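PDB 1ZU4: ftsY from Mycoplasma mycoides, which serves as the signal recognition particle receptor, an SRP54-family protein in which a helical bundle adjoins a G domain of the P-loop fold, together called the NG domain. Local coordinates for residues A[97-102]-A[227-232]; A[105-110]-A[193-198]; A[254-259]-A[280-285]; A[123-128]-A[294-299]. One frame throughout, in Å; residues are numbered along the deposited sequence.

Contact 1: A[97-102]-A[227-232]; sequences RIDFKE and APHEVL
Asp-99 and His-229 bring the two backbones closest, 5.9 Å between their CA atoms. Residues 97-102 form an irregular chain, kinked by an inverse gamma turn centred on Asp-99, whereas 230-232 open strand 230-236. No backbone-to-backbone bond joins them. Instead Glu-230 reaches across, its chain bent at chi2 (-75°), and OE2 accepts the amide of Asp-99 through its anti lone pair (N to OE2 2.8 Å, N-H...O angle 161°). The same oxygen lies 3.3 Å from Arg-97 O, another acceptor. Lys-285 NZ, which bonds to Arg-97 O and forms a salt bridge with Glu-230 OE1, probably offsets this approach of two acceptors; Ser-257 OG also holds OE1. The segment that runs into the first strand of the G domain is thus tied to a neighbouring strand of the mostly parallel sheet. A water bridges Asp-99 OD2 to His-229 O, 2.7 Å from each oxygen. Asp-99 OD1 takes Lys-101 NZ on its syn lone pair at 2.9 Å and also pairs with Arg-104. The His-229 imidazole stands nearly perpendicular to this carboxylate, while CB of His-229 packs against Asp-99 O at 3.7 Å and NE2 bonds to Leu-105 O.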
# COMPACT_ATOMS: atom_id res chain seq x y z
N ARG A 97 -5.93 2.63 -10.69
CA ARG A 97 -6.15 1.18 -10.85
C ARG A 97 -4.85 0.45 -11.06
O ARG A 97 -3.85 1.04 -11.48
CB ARG A 97 -7.12 0.86 -12.00
CG ARG A 97 -6.59 1.22 -13.40
CD ARG A 97 -6.82 0.05 -14.41
NE ARG A 97 -6.46 0.45 -15.78
CZ ARG A 97 -7.29 1.07 -16.63
NH1 ARG A 97 -8.54 1.36 -16.25
NH2 ARG A 97 -6.86 1.41 -17.85
N ILE A 98 -4.89 -0.84 -10.77
CA ILE A 98 -3.81 -1.75 -11.11
C ILE A 98 -3.86 -2.02 -12.61
O ILE A 98 -4.88 -2.45 -13.15
CB ILE A 98 -3.92 -3.09 -10.29
CG1 ILE A 98 -4.10 -2.79 -8.80
CG2 ILE A 98 -2.72 -4.03 -10.55
CD1 ILE A 98 -2.91 -2.22 -8.17
N ASP A 99 -2.76 -1.72 -13.28
CA ASP A 99 -2.64 -1.91 -14.73
C ASP A 99 -2.38 -3.40 -15.02
O ASP A 99 -1.25 -3.81 -15.34
CB ASP A 99 -1.57 -0.99 -15.31
CG ASP A 99 -1.62 -0.91 -16.83
OD1 ASP A 99 -2.57 -1.42 -17.42
OD2 ASP A 99 -0.67 -0.37 -17.44
N PHE A 100 -3.45 -4.19 -14.93
CA PHE A 100 -3.42 -5.62 -15.23
C PHE A 100 -4.34 -5.80 -16.46
O PHE A 100 -5.51 -5.40 -16.41
CB PHE A 100 -3.91 -6.42 -14.03
CG PHE A 100 -3.69 -7.90 -14.16
CD1 PHE A 100 -2.58 -8.52 -13.55
CD2 PHE A 100 -4.53 -8.67 -15.00
CE1 PHE A 100 -2.34 -9.90 -13.74
CE2 PHE A 100 -4.32 -10.04 -15.18
CZ PHE A 100 -3.23 -10.68 -14.55
N LYS A 101 -3.84 -6.36 -17.55
CA LYS A 101 -4.69 -6.61 -18.73
C LYS A 101 -4.67 -8.08 -19.00
O LYS A 101 -3.64 -8.70 -18.84
CB LYS A 101 -4.17 -5.90 -19.98
CG LYS A 101 -3.79 -4.45 -19.83
CD LYS A 101 -4.95 -3.52 -19.96
CE LYS A 101 -4.56 -2.34 -20.84
NZ LYS A 101 -3.65 -1.38 -20.16
N GLU A 102 -5.77 -8.61 -19.52
CA GLU A 102 -5.88 -10.04 -19.85
C GLU A 102 -4.96 -10.49 -20.96
O GLU A 102 -4.51 -11.64 -20.99
CB GLU A 102 -7.31 -10.36 -20.28
CG GLU A 102 -8.33 -10.02 -19.24
CD GLU A 102 -8.17 -10.87 -18.03
OE1 GLU A 102 -8.36 -12.12 -18.13
OE2 GLU A 102 -7.87 -10.29 -16.98
N ALA A 227 6.02 -1.86 -20.02
CA ALA A 227 6.50 -2.40 -18.72
C ALA A 227 7.62 -1.51 -18.11
O ALA A 227 8.26 -0.73 -18.83
CB ALA A 227 6.97 -3.83 -18.88
N PRO A 228 7.79 -1.51 -16.76
CA PRO A 228 6.95 -2.18 -15.75
C PRO A 228 5.59 -1.51 -15.74
O PRO A 228 5.47 -0.26 -15.79
CB PRO A 228 7.71 -1.94 -14.41
CG PRO A 228 8.59 -0.72 -14.69
CD PRO A 228 8.89 -0.71 -16.17
N HIS A 229 4.56 -2.33 -15.72
CA HIS A 229 3.17 -1.85 -15.65
C HIS A 229 2.79 -1.25 -14.29
O HIS A 229 1.97 -0.32 -14.22
CB HIS A 229 2.25 -3.01 -16.02
CG HIS A 229 2.57 -3.64 -17.35
ND1 HIS A 229 2.53 -2.94 -18.54
CD2 HIS A 229 2.97 -4.89 -17.68
CE1 HIS A 229 2.88 -3.73 -19.53
NE2 HIS A 229 3.11 -4.93 -19.05
N GLU A 230 3.44 -1.75 -13.24
CA GLU A 230 3.41 -1.13 -11.92
C GLU A 230 4.79 -1.25 -11.28
O GLU A 230 5.51 -2.22 -11.50
CB GLU A 230 2.36 -1.84 -11.01
CG GLU A 230 0.87 -1.76 -11.56
CD GLU A 230 0.25 -0.40 -11.39
OE1 GLU A 230 0.76 0.46 -10.62
OE2 GLU A 230 -0.82 -0.19 -12.03
N VAL A 231 5.10 -0.27 -10.43
CA VAL A 231 6.28 -0.25 -9.58
C VAL A 231 5.71 0.06 -8.20
O VAL A 231 5.27 1.18 -7.91
CB VAL A 231 7.31 0.87 -10.06
CG1 VAL A 231 8.56 0.90 -9.17
CG2 VAL A 231 7.75 0.63 -11.51
N LEU A 232 5.67 -0.97 -7.35
CA LEU A 232 4.89 -0.88 -6.15
C LEU A 232 5.78 -0.76 -4.91
O LEU A 232 6.60 -1.63 -4.62
CB LEU A 232 3.88 -2.04 -6.06
CG LEU A 232 2.83 -2.13 -7.19
CD1 LEU A 232 2.11 -3.47 -7.17
CD2 LEU A 232 1.79 -0.99 -7.15
O HOH W 1 1.30 1.19 -16.39

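Contact 2: A[105-110]-A[193-198]; sequences LNIFML and DLLLID
Two bonds from Asn-106 to Asp-193 O precede the parallel ladder of strands 106-110 and 194-198, whose axes run 4.7 Å apart and diverge by only 14°; its first bridge is Asn-106 with Leu-194. Asp-193 O is gripped by the amide N of Asn-106 from above the carbonyl plane and by ND2 nearly along the C=O axis, 3.1 Å away. The bonds then pass between strands: Leu-195 N to Asn-106 O, Phe-108 N to Leu-195 O, Ile-197 N to Phe-108 O, and Leu-110 N to Ile-197 O at 2.9 Å. On one face of the sheet, Leu-194 sets CD1 over the Phe-108 ring in a CH-pi contact, 3.9 Å from the ring centroid and offset toward the rim; the two side chains cross at about a right angle. Leu-196 CD2 fits beside Phe-108 CB at 3.8 Å. On the other face, Ile-107 CG2 meets Ile-197 CD1 at 3.8 Å, and Leu-195 CB lies against Ile-107 CG1. Helix 118-131 covers the Phe-108 face, with Met-125 on the ring and Tyr-129 on Leu-194, while helices 176-189 and 206-221 cover the Ile-107 face: the three-layer plan of a P-loop domain. Asn-106 is itself positioned by OD1, which receives Lys-101 N and Arg-104 NE. Between two hydrophobic layers alternate backbone groups pair across this contact, while Ile-107, Met-109 and Leu-194 bond outward, to His-229, Leu-232 and Lys-135; polar side-chain chemistry is confined to the ladder's ends, where Asp-198 lies near a bound sulfate and touches Thr-119 of the probable Walker A motif.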
# COMPACT_ATOMS: atom_id res chain seq x y z
N LEU A 105 1.58 -10.03 -20.97
CA LEU A 105 2.40 -10.36 -19.83
C LEU A 105 2.52 -9.12 -18.96
O LEU A 105 3.20 -8.15 -19.28
CB LEU A 105 3.76 -10.91 -20.27
CG LEU A 105 4.81 -11.04 -19.17
CD1 LEU A 105 4.39 -12.01 -18.15
CD2 LEU A 105 6.11 -11.46 -19.90
N ASN A 106 1.79 -9.12 -17.86
CA ASN A 106 1.81 -7.99 -16.94
C ASN A 106 3.11 -8.10 -16.14
O ASN A 106 3.52 -9.19 -15.75
CB ASN A 106 0.58 -8.03 -16.01
CG ASN A 106 -0.72 -7.97 -16.78
OD1 ASN A 106 -1.09 -6.90 -17.27
ND2 ASN A 106 -1.37 -9.13 -16.98
N ILE A 107 3.78 -6.98 -15.91
CA ILE A 107 5.03 -7.02 -15.16
C ILE A 107 5.00 -5.97 -14.05
O ILE A 107 4.91 -4.79 -14.34
CB ILE A 107 6.26 -6.82 -16.10
CG1 ILE A 107 6.26 -7.83 -17.26
CG2 ILE A 107 7.50 -6.95 -15.28
CD1 ILE A 107 7.40 -7.64 -18.34
N PHE A 108 5.12 -6.41 -12.80
CA PHE A 108 5.09 -5.51 -11.66
C PHE A 108 6.39 -5.63 -10.90
O PHE A 108 6.83 -6.76 -10.60
CB PHE A 108 3.99 -5.89 -10.66
CG PHE A 108 2.61 -5.82 -11.19
CD1 PHE A 108 1.58 -6.38 -10.45
CD2 PHE A 108 2.32 -5.20 -12.42
CE1 PHE A 108 0.26 -6.34 -10.93
CE2 PHE A 108 1.02 -5.14 -12.92
CZ PHE A 108 -0.01 -5.66 -12.18
N MET A 109 6.99 -4.50 -10.56
CA MET A 109 8.12 -4.55 -9.61
C MET A 109 7.73 -4.19 -8.19
O MET A 109 6.93 -3.32 -7.99
CB MET A 109 9.21 -3.59 -10.03
CG MET A 109 9.64 -3.76 -11.46
SD MET A 109 10.98 -2.62 -11.73
CE MET A 109 11.81 -3.49 -13.08
N LEU A 110 8.31 -4.81 -7.20
CA LEU A 110 8.10 -4.38 -5.85
C LEU A 110 9.39 -3.71 -5.38
O LEU A 110 10.48 -4.20 -5.67
CB LEU A 110 7.73 -5.53 -4.95
CG LEU A 110 6.32 -6.16 -4.97
CD1 LEU A 110 5.51 -5.56 -3.92
CD2 LEU A 110 5.59 -6.16 -6.31
N ASP A 193 1.07 -15.03 -17.22
CA ASP A 193 0.18 -13.87 -17.19
C ASP A 193 0.76 -12.71 -16.38
O ASP A 193 0.42 -11.58 -16.61
CB ASP A 193 -1.15 -14.25 -16.58
CG ASP A 193 -1.88 -15.28 -17.38
OD1 ASP A 193 -2.07 -15.10 -18.60
OD2 ASP A 193 -2.26 -16.30 -16.78
N LEU A 194 1.62 -13.02 -15.42
CA LEU A 194 2.19 -12.00 -14.54
C LEU A 194 3.59 -12.39 -14.13
O LEU A 194 3.86 -13.55 -13.80
CB LEU A 194 1.31 -11.79 -13.32
CG LEU A 194 1.82 -11.02 -12.09
CD1 LEU A 194 1.89 -9.56 -12.45
CD2 LEU A 194 0.89 -11.26 -10.86
N LEU A 195 4.47 -11.40 -14.18
CA LEU A 195 5.82 -11.53 -13.68
C LEU A 195 5.94 -10.54 -12.52
O LEU A 195 5.77 -9.36 -12.73
CB LEU A 195 6.87 -11.16 -14.75
CG LEU A 195 8.36 -11.17 -14.30
CD1 LEU A 195 8.73 -12.47 -13.61
CD2 LEU A 195 9.23 -10.92 -15.52
N LEU A 196 6.26 -11.03 -11.34
CA LEU A 196 6.52 -10.15 -10.20
C LEU A 196 8.00 -10.14 -9.94
O LEU A 196 8.62 -11.19 -9.85
CB LEU A 196 5.78 -10.67 -8.95
CG LEU A 196 4.24 -10.52 -9.03
CD1 LEU A 196 3.54 -11.40 -7.99
CD2 LEU A 196 3.88 -9.11 -8.73
N ILE A 197 8.57 -8.92 -9.82
CA ILE A 197 10.01 -8.77 -9.61
C ILE A 197 10.34 -8.17 -8.25
O ILE A 197 10.00 -7.02 -7.94
CB ILE A 197 10.64 -7.88 -10.68
CG1 ILE A 197 10.28 -8.45 -12.05
CG2 ILE A 197 12.18 -7.69 -10.43
CD1 ILE A 197 10.59 -7.59 -13.17
N ASP A 198 11.07 -8.94 -7.47
CA ASP A 198 11.57 -8.51 -6.22
C ASP A 198 12.85 -7.72 -6.46
O ASP A 198 13.65 -8.08 -7.31
CB ASP A 198 11.88 -9.73 -5.35
CG ASP A 198 12.10 -9.38 -3.89
OD1 ASP A 198 12.45 -10.34 -3.15
OD2 ASP A 198 11.90 -8.19 -3.50

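Contact 3: A[254-259]-A[280-285]; sequences ADVSGI and LNIPIK
Ile-282 lays CG2 over one face of the peptide between Ser-257 and Gly-258, 3.6 Å from Gly-258 N and 3.5 Å from Gly-258 CA. Pro-283 CD approaches Ser-257 O from that same side of the peptide plane, whereas Lys-285 CE comes to this oxygen, at 3.4 Å, from the opposite side. Two further carbonyls receive their donors in plane: Pro-283 O takes Ile-259 N on a bent path (N-H...O angle 137°), and Ile-259 O takes Lys-285 N at 2.7 Å, almost straight. These bonds frame the parallel pairing of Ile-259 with Ile-284, where strands 258-262 and 284-288 start side by side, joined by helix 272-280 in a beta-alpha-beta crossover. Leu-280, just ahead of the turn at Asn-281, sets CD2 against Ile-259 CD1 at 4.1 Å, the two side chains crossing at about a right angle. Ile-259 also lays CG1 against Ile-282 CG2 (3.9 Å). With chi2 near anti (157°), Ile-282 carries CD1 to Val-256 CG1, 4.0 Å away. Beyond the pair, Ile-259 and Val-256 both rest on Leu-233 of strand 230-236, and Leu-280 packs on Val-244 of helix 241-250. Extended Lys-285 runs past Gly-258 CA, its CD 4.2 Å away.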
# COMPACT_ATOMS: atom_id res chain seq x y z
N ALA A 254 13.03 5.61 -7.50
CA ALA A 254 12.26 4.75 -8.37
C ALA A 254 11.03 5.52 -8.75
O ALA A 254 10.53 6.35 -7.97
CB ALA A 254 11.90 3.44 -7.65
N ASP A 255 10.55 5.26 -9.96
CA ASP A 255 9.34 5.89 -10.43
C ASP A 255 8.15 5.00 -10.02
O ASP A 255 7.73 4.11 -10.76
CB ASP A 255 9.40 6.17 -11.93
CG ASP A 255 10.46 7.26 -12.29
OD1 ASP A 255 10.41 8.39 -11.76
OD2 ASP A 255 11.35 6.97 -13.12
N VAL A 256 7.64 5.30 -8.83
CA VAL A 256 6.70 4.47 -8.10
C VAL A 256 5.33 4.78 -8.68
O VAL A 256 5.02 5.96 -8.87
CB VAL A 256 6.73 4.82 -6.57
CG1 VAL A 256 5.57 4.12 -5.78
CG2 VAL A 256 8.14 4.50 -5.92
N SER A 257 4.54 3.76 -8.99
CA SER A 257 3.18 3.98 -9.60
C SER A 257 2.10 3.74 -8.57
O SER A 257 0.98 4.17 -8.78
CB SER A 257 2.91 3.02 -10.80
OG SER A 257 2.98 1.65 -10.35
N GLY A 258 2.44 3.10 -7.44
CA GLY A 258 1.47 2.83 -6.42
C GLY A 258 2.09 2.28 -5.14
O GLY A 258 3.28 1.98 -5.08
N ILE A 259 1.26 2.14 -4.14
CA ILE A 259 1.67 1.74 -2.78
C ILE A 259 0.91 0.47 -2.32
O ILE A 259 -0.29 0.30 -2.58
CB ILE A 259 1.40 2.88 -1.74
CG1 ILE A 259 2.12 4.22 -2.08
CG2 ILE A 259 1.73 2.48 -0.29
CD1 ILE A 259 3.57 4.13 -2.28
N LEU A 280 2.94 11.83 -0.34
CA LEU A 280 3.46 11.13 -1.53
C LEU A 280 2.68 11.43 -2.76
O LEU A 280 3.27 11.46 -3.81
CB LEU A 280 3.50 9.58 -1.35
CG LEU A 280 4.64 9.08 -0.43
CD1 LEU A 280 4.25 9.17 1.02
CD2 LEU A 280 5.02 7.63 -0.75
N ASN A 281 1.38 11.65 -2.62
CA ASN A 281 0.46 11.84 -3.72
C ASN A 281 0.52 10.68 -4.70
O ASN A 281 0.55 10.88 -5.94
CB ASN A 281 0.78 13.15 -4.47
CG ASN A 281 -0.35 13.59 -5.33
OD1 ASN A 281 -1.50 13.24 -5.07
ND2 ASN A 281 -0.03 14.35 -6.39
N ILE A 282 0.59 9.47 -4.14
CA ILE A 282 0.65 8.25 -4.93
C ILE A 282 -0.47 7.35 -4.40
O ILE A 282 -0.62 7.27 -3.19
CB ILE A 282 2.03 7.49 -4.79
CG1 ILE A 282 3.19 8.29 -5.38
CG2 ILE A 282 1.97 6.14 -5.48
CD1 ILE A 282 4.56 7.91 -4.80
N PRO A 283 -1.24 6.68 -5.28
CA PRO A 283 -2.34 5.87 -4.76
C PRO A 283 -1.88 4.65 -4.02
O PRO A 283 -0.95 3.92 -4.44
CB PRO A 283 -3.08 5.43 -6.01
CG PRO A 283 -2.51 6.21 -7.14
CD PRO A 283 -1.14 6.59 -6.76
N ILE A 284 -2.61 4.36 -2.94
CA ILE A 284 -2.49 3.09 -2.29
C ILE A 284 -3.31 2.14 -3.19
O ILE A 284 -4.45 2.47 -3.54
CB ILE A 284 -3.07 3.15 -0.85
CG1 ILE A 284 -2.29 4.14 0.01
CG2 ILE A 284 -3.06 1.75 -0.20
CD1 ILE A 284 -2.99 4.48 1.30
N LYS A 285 -2.75 0.97 -3.54
CA LYS A 285 -3.42 0.05 -4.46
C LYS A 285 -3.76 -1.32 -3.87
O LYS A 285 -4.68 -1.99 -4.35
CB LYS A 285 -2.63 -0.11 -5.76
CG LYS A 285 -2.53 1.24 -6.56
CD LYS A 285 -1.98 1.03 -7.91
CE LYS A 285 -1.94 2.37 -8.67
NZ LYS A 285 -1.55 2.13 -10.09

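Contact 4: A[123-128]-A[294-299]; sequences AKMANY and DDLLAF
Leu-296 docks on Lys-124 and Met-125, joining helix 118-131, which follows the probable P-loop of the G domain, to strand 296-298, the antiparallel edge strand of its sheet. The strand crosses the helix at -64°, with 9.1 Å between the axes of the two short segments. From Leu-296 the CB sits 4.1 Å from Lys-124 CB. CG stands anti to the backbone N (chi1 -158°), and from it CD2 enters the angle between the two helix residues, 4.0 Å from Lys-124 CB and 3.6 Å from Met-125 CG. Met-286 of strand 284-288 backs this apolar patch, touching Leu-296, Met-125 and Tyr-128. One helical turn on from Lys-124, the Tyr-128 ring meets the backbone of the same leucine obliquely, CD1 3.7 Å from Leu-296 O, and its OH lies 4.0 Å from Ala-298 CB. No direct hydrogen bond links the segments, and the polar ties are made through Lys-124, whose chain runs extended beyond CG toward the loop before the strand. There NZ donates to Lys-292 O and, at 2.7 Å, to a water that in turn donates to Asp-295 O, also 2.7 Å away.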
# COMPACT_ATOMS: atom_id res chain seq x y z
N ALA A 123 4.87 -12.31 -2.38
CA ALA A 123 4.26 -13.64 -2.23
C ALA A 123 2.72 -13.59 -2.17
O ALA A 123 2.05 -14.40 -2.81
CB ALA A 123 4.81 -14.34 -0.99
N LYS A 124 2.18 -12.61 -1.43
CA LYS A 124 0.76 -12.42 -1.28
C LYS A 124 0.15 -11.97 -2.59
O LYS A 124 -0.93 -12.41 -2.94
CB LYS A 124 0.43 -11.45 -0.15
CG LYS A 124 0.74 -12.08 1.22
CD LYS A 124 0.37 -11.20 2.35
CE LYS A 124 0.82 -11.87 3.67
NZ LYS A 124 0.06 -11.32 4.83
N MET A 125 0.87 -11.11 -3.32
CA MET A 125 0.42 -10.70 -4.62
C MET A 125 0.41 -11.82 -5.64
O MET A 125 -0.51 -11.88 -6.44
CB MET A 125 1.24 -9.54 -5.12
CG MET A 125 0.67 -8.19 -4.68
SD MET A 125 1.49 -7.02 -5.70
CE MET A 125 0.35 -6.77 -7.04
N ALA A 126 1.43 -12.68 -5.64
CA ALA A 126 1.42 -13.84 -6.54
C ALA A 126 0.18 -14.74 -6.28
O ALA A 126 -0.52 -15.13 -7.22
CB ALA A 126 2.74 -14.67 -6.37
N ASN A 127 -0.04 -15.06 -5.01
CA ASN A 127 -1.22 -15.82 -4.56
C ASN A 127 -2.56 -15.18 -4.95
O ASN A 127 -3.49 -15.89 -5.31
CB ASN A 127 -1.22 -16.04 -3.02
CG ASN A 127 -2.25 -17.09 -2.58
OD1 ASN A 127 -3.23 -16.79 -1.87
ND2 ASN A 127 -2.06 -18.31 -3.04
N TYR A 128 -2.64 -13.85 -4.86
CA TYR A 128 -3.83 -13.08 -5.20
C TYR A 128 -4.21 -13.29 -6.66
O TYR A 128 -5.41 -13.50 -6.99
CB TYR A 128 -3.60 -11.58 -4.91
CG TYR A 128 -4.75 -10.65 -5.26
CD1 TYR A 128 -5.71 -10.27 -4.31
CD2 TYR A 128 -4.84 -10.08 -6.54
CE1 TYR A 128 -6.76 -9.37 -4.67
CE2 TYR A 128 -5.85 -9.22 -6.89
CZ TYR A 128 -6.81 -8.87 -5.99
OH TYR A 128 -7.78 -7.97 -6.42
N ASP A 294 -3.39 -14.98 2.13
CA ASP A 294 -4.51 -14.39 1.41
C ASP A 294 -4.98 -13.08 2.06
O ASP A 294 -6.00 -12.52 1.67
CB ASP A 294 -5.67 -15.40 1.25
CG ASP A 294 -6.01 -16.13 2.54
OD1 ASP A 294 -5.08 -16.51 3.30
OD2 ASP A 294 -7.20 -16.36 2.78
N ASP A 295 -4.19 -12.56 3.00
CA ASP A 295 -4.59 -11.31 3.69
C ASP A 295 -4.10 -10.06 2.94
O ASP A 295 -3.35 -9.26 3.48
CB ASP A 295 -4.13 -11.32 5.16
CG ASP A 295 -4.95 -12.28 6.02
OD1 ASP A 295 -6.11 -12.58 5.66
OD2 ASP A 295 -4.42 -12.75 7.08
N LEU A 296 -4.50 -9.95 1.68
CA LEU A 296 -4.14 -8.85 0.81
C LEU A 296 -5.33 -8.54 -0.06
O LEU A 296 -5.91 -9.46 -0.68
CB LEU A 296 -2.96 -9.22 -0.07
CG LEU A 296 -2.22 -7.99 -0.60
CD1 LEU A 296 -1.30 -7.36 0.48
CD2 LEU A 296 -1.48 -8.38 -1.86
N LEU A 297 -5.71 -7.27 -0.12
CA LEU A 297 -6.91 -6.87 -0.82
C LEU A 297 -6.57 -5.72 -1.70
O LEU A 297 -5.60 -5.01 -1.43
CB LEU A 297 -8.01 -6.42 0.17
CG LEU A 297 -8.44 -7.30 1.34
CD1 LEU A 297 -9.37 -6.52 2.25
CD2 LEU A 297 -9.17 -8.54 0.81
N ALA A 298 -7.34 -5.54 -2.76
CA ALA A 298 -7.28 -4.30 -3.49
C ALA A 298 -7.74 -3.21 -2.54
O ALA A 298 -8.73 -3.39 -1.84
CB ALA A 298 -8.19 -4.33 -4.71
N PHE A 299 -7.05 -2.07 -2.56
CA PHE A 299 -7.41 -0.96 -1.75
C PHE A 299 -8.66 -0.24 -2.26
O PHE A 299 -8.85 -0.02 -3.47
CB PHE A 299 -6.28 0.04 -1.73
CG PHE A 299 -6.53 1.17 -0.83
CD1 PHE A 299 -6.40 0.99 0.52
CD2 PHE A 299 -6.90 2.42 -1.33
CE1 PHE A 299 -6.62 2.06 1.37
CE2 PHE A 299 -7.14 3.45 -0.49
CZ PHE A 299 -7.01 3.29 0.84
O HOH W 2 -0.81 -8.83 4.24

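All four contacts reach one mixed sheet. Contact 2 joins strands 106-111 and 194-198; strand 230-236 of contact 1 follows, then strands 258-262 and 284-288 of contact 3 and edge strand 296-298 of contact 4. Contacts 1 and 2, with centres about 8 Å apart, are the nearest pair; contacts 3 and 4, about 17 Å apart, still meet through Lys-285 O and Phe-299 N. Along the chain contact 2 is nested within contact 1 and contact 3 within contact 4, while contact 4 crosses both 1 and 2. Met-125 touches residues of contacts 1 and 2 as well as Leu-296, so helix 118-131 packs across one face from the central strands to edge strand 296-298.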